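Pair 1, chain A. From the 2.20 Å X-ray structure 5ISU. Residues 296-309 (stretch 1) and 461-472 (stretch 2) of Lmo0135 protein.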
# COMPACT_ATOMS: atom_id res chain seq x y z
N ASP A 296 -17.85 -5.72 -11.97
CA ASP A 296 -16.44 -5.59 -12.37
C ASP A 296 -15.87 -4.16 -12.26
O ASP A 296 -14.73 -3.93 -12.67
CB ASP A 296 -16.24 -6.12 -13.80
CG ASP A 296 -16.88 -5.25 -14.87
OD1 ASP A 296 -17.93 -4.62 -14.59
OD2 ASP A 296 -16.33 -5.21 -15.99
N GLU A 297 -16.65 -3.20 -11.76
CA GLU A 297 -16.13 -1.83 -11.63
C GLU A 297 -15.17 -1.71 -10.44
O GLU A 297 -14.42 -0.75 -10.37
CB GLU A 297 -17.27 -0.80 -11.47
CG GLU A 297 -16.77 0.66 -11.58
CD GLU A 297 -17.82 1.73 -11.30
OE1 GLU A 297 -19.03 1.53 -11.57
OE2 GLU A 297 -17.42 2.81 -10.81
N TYR A 298 -15.18 -2.68 -9.53
CA TYR A 298 -14.39 -2.61 -8.30
C TYR A 298 -13.13 -3.45 -8.26
O TYR A 298 -12.35 -3.37 -7.31
CB TYR A 298 -15.30 -2.95 -7.13
CG TYR A 298 -16.58 -2.13 -7.17
CD1 TYR A 298 -16.55 -0.74 -7.03
CD2 TYR A 298 -17.83 -2.74 -7.34
CE1 TYR A 298 -17.72 0.02 -7.07
CE2 TYR A 298 -19.00 -1.99 -7.38
CZ TYR A 298 -18.94 -0.62 -7.25
OH TYR A 298 -20.11 0.11 -7.29
N ALA A 299 -12.92 -4.26 -9.30
CA ALA A 299 -11.73 -5.09 -9.39
C ALA A 299 -11.60 -5.64 -10.80
O ALA A 299 -12.60 -5.84 -11.49
CB ALA A 299 -11.78 -6.23 -8.38
N LYS A 300 -10.36 -5.82 -11.25
CA LYS A 300 -10.09 -6.42 -12.54
C LYS A 300 -9.27 -7.71 -12.29
O LYS A 300 -8.47 -7.76 -11.35
CB LYS A 300 -9.36 -5.46 -13.49
CG LYS A 300 -7.94 -5.10 -13.07
CD LYS A 300 -7.32 -4.02 -13.97
CE LYS A 300 -7.07 -4.53 -15.38
NZ LYS A 300 -6.44 -3.49 -16.24
N PRO A 301 -9.49 -8.76 -13.11
CA PRO A 301 -8.77 -10.02 -12.96
C PRO A 301 -7.25 -9.87 -12.91
O PRO A 301 -6.68 -9.20 -13.75
CB PRO A 301 -9.16 -10.80 -14.22
CG PRO A 301 -10.46 -10.20 -14.66
CD PRO A 301 -10.38 -8.77 -14.29
N ALA A 302 -6.62 -10.48 -11.92
CA ALA A 302 -5.16 -10.44 -11.80
C ALA A 302 -4.50 -11.54 -12.66
O ALA A 302 -5.16 -12.46 -13.17
CB ALA A 302 -4.74 -10.57 -10.34
N SER A 303 -3.19 -11.43 -12.78
CA SER A 303 -2.37 -12.37 -13.54
C SER A 303 -1.04 -12.54 -12.78
O SER A 303 -0.79 -13.58 -12.15
CB SER A 303 -2.18 -11.86 -14.98
OG SER A 303 -1.74 -10.51 -15.01
N SER A 304 -0.21 -11.50 -12.82
CA SER A 304 1.05 -11.50 -12.11
C SER A 304 0.85 -11.31 -10.61
O SER A 304 -0.18 -10.78 -10.18
CB SER A 304 1.90 -10.35 -12.60
OG SER A 304 3.07 -10.27 -11.81
N PHE A 305 1.85 -11.71 -9.82
CA PHE A 305 1.81 -11.50 -8.36
C PHE A 305 2.08 -10.01 -8.03
O PHE A 305 1.80 -9.54 -6.93
CB PHE A 305 2.77 -12.44 -7.61
CG PHE A 305 4.20 -12.04 -7.70
CD1 PHE A 305 4.72 -11.08 -6.83
CD2 PHE A 305 5.04 -12.61 -8.63
CE1 PHE A 305 6.06 -10.70 -6.91
CE2 PHE A 305 6.38 -12.23 -8.71
CZ PHE A 305 6.88 -11.28 -7.85
N LEU A 306 2.60 -9.28 -9.01
CA LEU A 306 2.83 -7.86 -8.91
C LEU A 306 1.60 -7.09 -9.40
O LEU A 306 0.94 -7.54 -10.34
CB LEU A 306 3.94 -7.48 -9.87
CG LEU A 306 5.32 -8.08 -9.73
CD1 LEU A 306 6.17 -7.48 -10.83
CD2 LEU A 306 5.89 -7.74 -8.37
N THR A 307 1.34 -5.93 -8.80
CA THR A 307 0.27 -5.03 -9.26
C THR A 307 0.77 -4.24 -10.46
O THR A 307 1.98 -4.20 -10.72
CB THR A 307 -0.23 -4.09 -8.14
OG1 THR A 307 0.90 -3.48 -7.47
CG2 THR A 307 -1.06 -4.87 -7.14
N GLU A 308 -0.14 -3.60 -11.19
CA GLU A 308 0.20 -2.88 -12.45
C GLU A 308 1.11 -1.67 -12.34
O GLU A 308 1.74 -1.29 -13.32
CB GLU A 308 -1.06 -2.45 -13.19
CG GLU A 308 -1.93 -3.63 -13.64
CD GLU A 308 -3.07 -3.21 -14.56
OE1 GLU A 308 -3.28 -1.98 -14.80
OE2 GLU A 308 -3.76 -4.12 -15.05
N ASN A 309 1.12 -1.04 -11.17
CA ASN A 309 1.97 0.12 -10.89
C ASN A 309 3.44 -0.24 -10.71
O ASN A 309 4.30 0.64 -10.77
CB ASN A 309 1.53 0.80 -9.58
CG ASN A 309 1.58 -0.16 -8.38
OD1 ASN A 309 0.84 -1.15 -8.34
ND2 ASN A 309 2.45 0.14 -7.40
N VAL A 461 2.41 -20.75 -6.65
CA VAL A 461 2.73 -20.44 -5.25
C VAL A 461 1.53 -19.81 -4.55
O VAL A 461 1.26 -20.07 -3.37
CB VAL A 461 3.94 -19.49 -5.15
CG1 VAL A 461 4.27 -19.17 -3.70
CG2 VAL A 461 5.14 -20.13 -5.84
N ILE A 462 0.84 -18.93 -5.28
CA ILE A 462 -0.39 -18.31 -4.80
C ILE A 462 -1.37 -18.35 -5.96
O ILE A 462 -1.04 -18.86 -7.02
CB ILE A 462 -0.17 -16.84 -4.40
CG1 ILE A 462 0.27 -16.00 -5.62
CG2 ILE A 462 0.84 -16.75 -3.27
CD1 ILE A 462 0.15 -14.51 -5.40
N TYR A 463 -2.56 -17.81 -5.74
CA TYR A 463 -3.56 -17.64 -6.79
C TYR A 463 -3.93 -16.15 -6.77
O TYR A 463 -4.68 -15.72 -5.90
CB TYR A 463 -4.81 -18.50 -6.56
CG TYR A 463 -5.80 -18.39 -7.71
CD1 TYR A 463 -5.66 -19.17 -8.84
CD2 TYR A 463 -6.84 -17.46 -7.68
CE1 TYR A 463 -6.54 -19.06 -9.90
CE2 TYR A 463 -7.71 -17.34 -8.73
CZ TYR A 463 -7.56 -18.15 -9.84
OH TYR A 463 -8.45 -18.06 -10.91
N PRO A 464 -3.34 -15.33 -7.67
CA PRO A 464 -3.71 -13.90 -7.71
C PRO A 464 -5.14 -13.78 -8.21
O PRO A 464 -5.43 -14.24 -9.30
CB PRO A 464 -2.72 -13.29 -8.71
CG PRO A 464 -1.69 -14.35 -8.97
CD PRO A 464 -2.32 -15.67 -8.67
N ILE A 465 -6.02 -13.18 -7.42
CA ILE A 465 -7.41 -13.08 -7.79
C ILE A 465 -7.71 -11.81 -8.59
O ILE A 465 -8.15 -11.88 -9.72
CB ILE A 465 -8.33 -13.10 -6.55
CG1 ILE A 465 -8.14 -14.39 -5.76
CG2 ILE A 465 -9.78 -12.94 -6.97
CD1 ILE A 465 -8.83 -14.37 -4.41
N SER A 466 -7.47 -10.66 -7.98
CA SER A 466 -7.78 -9.39 -8.63
C SER A 466 -6.97 -8.20 -8.17
O SER A 466 -6.42 -8.21 -7.07
CB SER A 466 -9.26 -9.08 -8.41
OG SER A 466 -9.60 -9.03 -7.02
N TYR A 467 -6.85 -7.21 -9.06
CA TYR A 467 -6.24 -5.95 -8.71
C TYR A 467 -7.46 -5.12 -8.39
O TYR A 467 -8.31 -4.88 -9.26
CB TYR A 467 -5.41 -5.35 -9.85
CG TYR A 467 -4.39 -6.31 -10.38
CD1 TYR A 467 -3.50 -6.95 -9.51
CD2 TYR A 467 -4.28 -6.58 -11.74
CE1 TYR A 467 -2.57 -7.85 -9.97
CE2 TYR A 467 -3.34 -7.47 -12.21
CZ TYR A 467 -2.48 -8.12 -11.31
OH TYR A 467 -1.53 -9.03 -11.73
N ASP A 468 -7.55 -4.71 -7.13
CA ASP A 468 -8.72 -4.00 -6.61
C ASP A 468 -8.73 -2.47 -6.73
O ASP A 468 -7.70 -1.82 -6.75
CB ASP A 468 -8.90 -4.40 -5.15
CG ASP A 468 -9.28 -5.86 -4.98
OD1 ASP A 468 -9.36 -6.61 -5.99
OD2 ASP A 468 -9.51 -6.26 -3.82
N ASN A 469 -9.93 -1.92 -6.82
CA ASN A 469 -10.10 -0.46 -6.88
C ASN A 469 -10.69 -0.01 -5.56
O ASN A 469 -11.29 -0.78 -4.86
CB ASN A 469 -11.05 -0.05 -8.01
CG ASN A 469 -10.54 -0.45 -9.38
OD1 ASN A 469 -9.34 -0.45 -9.64
ND2 ASN A 469 -11.47 -0.80 -10.26
N ALA A 470 -10.43 1.24 -5.21
CA ALA A 470 -11.01 1.85 -4.02
C ALA A 470 -12.08 2.80 -4.57
O ALA A 470 -12.08 3.13 -5.77
CB ALA A 470 -9.97 2.61 -3.24
N VAL A 471 -12.98 3.24 -3.70
CA VAL A 471 -14.09 4.14 -4.09
C VAL A 471 -14.24 5.28 -3.09
O VAL A 471 -14.21 5.05 -1.87
CB VAL A 471 -15.43 3.38 -4.15
CG1 VAL A 471 -16.54 4.28 -4.67
CG2 VAL A 471 -15.32 2.15 -5.03
N LEU A 472 -14.39 6.49 -3.61
CA LEU A 472 -14.64 7.68 -2.81
C LEU A 472 -15.95 8.32 -3.20
O LEU A 472 -16.37 8.27 -4.36
CB LEU A 472 -13.60 8.76 -3.08
CG LEU A 472 -12.15 8.47 -2.76
CD1 LEU A 472 -11.31 9.61 -3.32
CD2 LEU A 472 -11.95 8.29 -1.26

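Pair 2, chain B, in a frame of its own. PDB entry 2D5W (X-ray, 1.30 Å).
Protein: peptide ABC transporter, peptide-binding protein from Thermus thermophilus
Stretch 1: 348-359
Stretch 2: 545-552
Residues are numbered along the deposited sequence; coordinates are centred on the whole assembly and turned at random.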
# COMPACT_ATOMS: atom_id res chain seq x y z
N LEU B 348 -12.36 -18.48 6.94
CA LEU B 348 -10.91 -18.48 7.03
C LEU B 348 -10.26 -17.09 6.96
O LEU B 348 -9.11 -16.93 7.36
CB LEU B 348 -10.33 -19.43 5.97
CG LEU B 348 -10.78 -20.88 6.22
CD1 LEU B 348 -10.29 -21.78 5.10
CD2 LEU B 348 -10.24 -21.36 7.57
N GLN B 349 -10.99 -16.11 6.44
CA GLN B 349 -10.54 -14.72 6.43
C GLN B 349 -11.59 -14.14 7.37
O GLN B 349 -12.75 -13.96 6.99
CB GLN B 349 -10.60 -14.11 5.03
CG GLN B 349 -9.45 -14.59 4.16
CD GLN B 349 -9.29 -13.82 2.86
OE1 GLN B 349 -8.17 -13.53 2.43
NE2 GLN B 349 -10.41 -13.50 2.21
N PRO B 350 -11.21 -13.87 8.63
CA PRO B 350 -12.10 -13.34 9.65
C PRO B 350 -12.57 -11.90 9.55
O PRO B 350 -11.85 -11.04 9.05
CB PRO B 350 -11.32 -13.57 10.93
CG PRO B 350 -9.92 -13.25 10.49
CD PRO B 350 -9.82 -13.95 9.14
N VAL B 351 -13.77 -11.66 10.06
CA VAL B 351 -14.33 -10.33 10.09
C VAL B 351 -13.37 -9.48 10.92
O VAL B 351 -12.86 -9.93 11.95
CB VAL B 351 -15.72 -10.33 10.75
CG1 VAL B 351 -16.22 -8.91 10.94
CG2 VAL B 351 -16.70 -11.13 9.90
N ALA B 352 -13.13 -8.25 10.46
CA ALA B 352 -12.25 -7.31 11.13
C ALA B 352 -13.10 -6.26 11.85
O ALA B 352 -14.15 -5.85 11.35
CB ALA B 352 -11.35 -6.63 10.12
N HIS B 353 -12.62 -5.83 13.02
CA HIS B 353 -13.32 -4.83 13.83
C HIS B 353 -12.43 -3.62 14.09
O HIS B 353 -12.87 -2.63 14.70
CB HIS B 353 -13.75 -5.45 15.16
CG HIS B 353 -14.58 -6.68 14.99
ND1 HIS B 353 -15.88 -6.64 14.54
CD2 HIS B 353 -14.29 -7.99 15.18
CE1 HIS B 353 -16.35 -7.87 14.46
NE2 HIS B 353 -15.41 -8.71 14.84
N THR B 354 -11.19 -3.71 13.64
CA THR B 354 -10.20 -2.65 13.79
C THR B 354 -9.37 -2.61 12.49
O THR B 354 -9.57 -3.46 11.62
CB THR B 354 -9.30 -2.92 15.02
OG1 THR B 354 -8.34 -1.87 15.16
CG2 THR B 354 -8.60 -4.25 14.90
N TRP B 355 -8.46 -1.65 12.36
CA TRP B 355 -7.66 -1.53 11.13
C TRP B 355 -6.31 -2.22 11.16
O TRP B 355 -5.67 -2.37 10.12
CB TRP B 355 -7.46 -0.04 10.77
CG TRP B 355 -6.31 0.63 11.47
CD1 TRP B 355 -5.02 0.73 11.04
CD2 TRP B 355 -6.35 1.27 12.76
NE1 TRP B 355 -4.25 1.38 11.97
CE2 TRP B 355 -5.03 1.72 13.04
CE3 TRP B 355 -7.35 1.50 13.70
CZ2 TRP B 355 -4.71 2.39 14.22
CZ3 TRP B 355 -7.03 2.17 14.88
CH2 TRP B 355 -5.71 2.60 15.13
N ILE B 356 -5.89 -2.66 12.35
CA ILE B 356 -4.60 -3.35 12.50
C ILE B 356 -4.81 -4.86 12.49
O ILE B 356 -5.55 -5.39 13.31
CB ILE B 356 -3.92 -2.93 13.83
CG1 ILE B 356 -3.67 -1.42 13.83
CG2 ILE B 356 -2.62 -3.70 14.01
CD1 ILE B 356 -3.04 -0.89 15.10
N ALA B 357 -4.16 -5.54 11.55
CA ALA B 357 -4.30 -6.99 11.42
C ALA B 357 -3.65 -7.76 12.56
O ALA B 357 -2.67 -7.30 13.16
CB ALA B 357 -3.72 -7.45 10.08
N PRO B 358 -4.18 -8.95 12.88
CA PRO B 358 -3.65 -9.79 13.96
C PRO B 358 -2.16 -10.12 13.87
O PRO B 358 -1.52 -10.35 14.90
CB PRO B 358 -4.52 -11.04 13.87
CG PRO B 358 -5.84 -10.49 13.44
CD PRO B 358 -5.44 -9.50 12.36
N VAL B 359 -1.60 -10.14 12.66
CA VAL B 359 -0.18 -10.44 12.52
C VAL B 359 0.68 -9.38 13.22
O VAL B 359 1.84 -9.62 13.53
CB VAL B 359 0.26 -10.54 11.03
CG1 VAL B 359 -0.39 -11.75 10.38
CG2 VAL B 359 -0.10 -9.27 10.29
N LEU B 545 -15.31 1.49 7.54
CA LEU B 545 -15.99 0.27 7.95
C LEU B 545 -15.07 -0.92 7.74
O LEU B 545 -14.69 -1.23 6.61
CB LEU B 545 -17.27 0.08 7.13
CG LEU B 545 -18.21 1.29 7.06
CD1 LEU B 545 -19.47 0.92 6.29
CD2 LEU B 545 -18.57 1.76 8.46
N PRO B 546 -14.67 -1.59 8.83
CA PRO B 546 -13.78 -2.74 8.68
C PRO B 546 -14.57 -3.94 8.16
O PRO B 546 -15.69 -4.19 8.60
CB PRO B 546 -13.27 -2.96 10.10
CG PRO B 546 -14.47 -2.59 10.94
CD PRO B 546 -15.03 -1.36 10.25
N LEU B 547 -13.99 -4.67 7.20
CA LEU B 547 -14.68 -5.84 6.66
C LEU B 547 -14.02 -7.14 7.12
O LEU B 547 -14.59 -7.87 7.93
CB LEU B 547 -14.77 -5.77 5.13
CG LEU B 547 -15.62 -4.62 4.57
CD1 LEU B 547 -15.71 -4.74 3.06
CD2 LEU B 547 -17.02 -4.64 5.19
N TYR B 548 -12.83 -7.44 6.61
CA TYR B 548 -12.13 -8.66 7.00
C TYR B 548 -10.63 -8.58 6.75
O TYR B 548 -10.16 -7.74 5.98
CB TYR B 548 -12.72 -9.89 6.28
CG TYR B 548 -12.82 -9.79 4.77
CD1 TYR B 548 -13.97 -9.30 4.16
CD2 TYR B 548 -11.77 -10.21 3.96
CE1 TYR B 548 -14.07 -9.23 2.76
CE2 TYR B 548 -11.86 -10.15 2.57
CZ TYR B 548 -13.01 -9.66 1.98
OH TYR B 548 -13.08 -9.61 0.60
N PHE B 549 -9.88 -9.44 7.44
CA PHE B 549 -8.43 -9.50 7.28
C PHE B 549 -8.13 -10.60 6.27
O PHE B 549 -8.67 -11.70 6.36
CB PHE B 549 -7.75 -9.80 8.62
CG PHE B 549 -7.92 -8.72 9.65
CD1 PHE B 549 -7.44 -7.43 9.41
CD2 PHE B 549 -8.55 -8.99 10.86
CE1 PHE B 549 -7.59 -6.43 10.38
CE2 PHE B 549 -8.69 -8.00 11.82
CZ PHE B 549 -8.21 -6.72 11.58
N ARG B 550 -7.25 -10.30 5.32
CA ARG B 550 -6.92 -11.23 4.25
C ARG B 550 -5.59 -11.94 4.33
O ARG B 550 -4.67 -11.52 5.02
CB ARG B 550 -6.98 -10.48 2.91
CG ARG B 550 -8.37 -10.00 2.55
CD ARG B 550 -8.35 -9.01 1.40
NE ARG B 550 -7.70 -9.54 0.20
CZ ARG B 550 -7.66 -8.90 -0.95
NH1 ARG B 550 -7.04 -9.44 -2.00
NH2 ARG B 550 -8.23 -7.70 -1.07
N ALA B 551 -5.52 -13.04 3.59
CA ALA B 551 -4.31 -13.85 3.43
C ALA B 551 -4.18 -13.94 1.92
O ALA B 551 -5.18 -14.17 1.22
CB ALA B 551 -4.49 -15.23 4.04
N ASN B 552 -2.97 -13.75 1.40
CA ASN B 552 -2.75 -13.81 -0.04
C ASN B 552 -2.49 -15.22 -0.54
O ASN B 552 -1.66 -15.94 0.01
CB ASN B 552 -1.54 -12.96 -0.46
CG ASN B 552 -1.77 -11.47 -0.30
OD1 ASN B 552 -2.87 -10.97 -0.52
ND2 ASN B 552 -0.71 -10.75 0.05

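What backbone arrangement do the two pairs share? In each, a strand is met by a short extended segment that then turns into a loop curling round one aromatic side chain; the central residues superpose with an RMSD of 0.7 Å. Two backbone hydrogen bonds recur at matched positions. In pair 1, Tyr A467 N donates to Lys A300 O (2.9 Å) and Ala A302 N to Ile A465 O (3.0 Å). In pair 2, Phe B549 N donates to Pro B350 O (3.0 Å) and Ala B352 N to Leu B547 O (2.9 Å).

How does the pairing differ before this common core? Lys A300 has a free amide, and its N donates to Tyr A467 O at 3.0 Å, so the antiparallel ladder of pair 1 continues; Asn A469 N extends it to Tyr A298 O (2.9 Å). The matching Pro B350 has no amide hydrogen to give, and pair 2 keeps a single bridge, Val B351 with Tyr B548. A side chain works alongside it instead: Gln B349 points toward the strand and its OE1 accepts from Ala B551 N at 2.9 Å. At the matched position Ala A299 has only a methyl group, with no acceptor to offer, and its CB rests 3.4 Å from Asp A468 OD1.

What holds the aromatic ring? Tyr A467 and Phe B549 match, both in the m rotamer, and each has the largest area covered in its pair. An alanine covers one face in both cases: Ala A302 CB lies 3.6 Å from the ring centroid of Tyr A467, and Ala B352 CB lies 3.5 Å from that of Phe B549. The two alanines nearly coincide. On the opposite face of Phe B549, Ala B357 CA and Pro B358 CD sit 3.9 and 3.6 Å from the ring centroid, completing an apolar sandwich. Their counterparts are Thr A307, whose CG2 is 4.0 Å from Tyr A467 CD1, and Glu A308, whose OE2 forms a salt bridge with Lys A300 NZ (3.0 Å).

What does the tyrosine hydroxyl change? It lets the ring tip bond to the loop backbone: Ser A303 N donates to Tyr A467 OH (3.1 Å), which donates to Ser A304 O (2.7 Å). Phe B549 lacks this group, and its CZ simply packs 3.5 Å from Thr B354 O and 3.4 Å from Ile B356 O. The latter oxygen is buried with no polar partner in the model. At the matched position Leu A306 O lies 3.2 Å from Tyr A467 OH, a close approach only, since the hydroxyl gives its hydrogen to Ser A304 O.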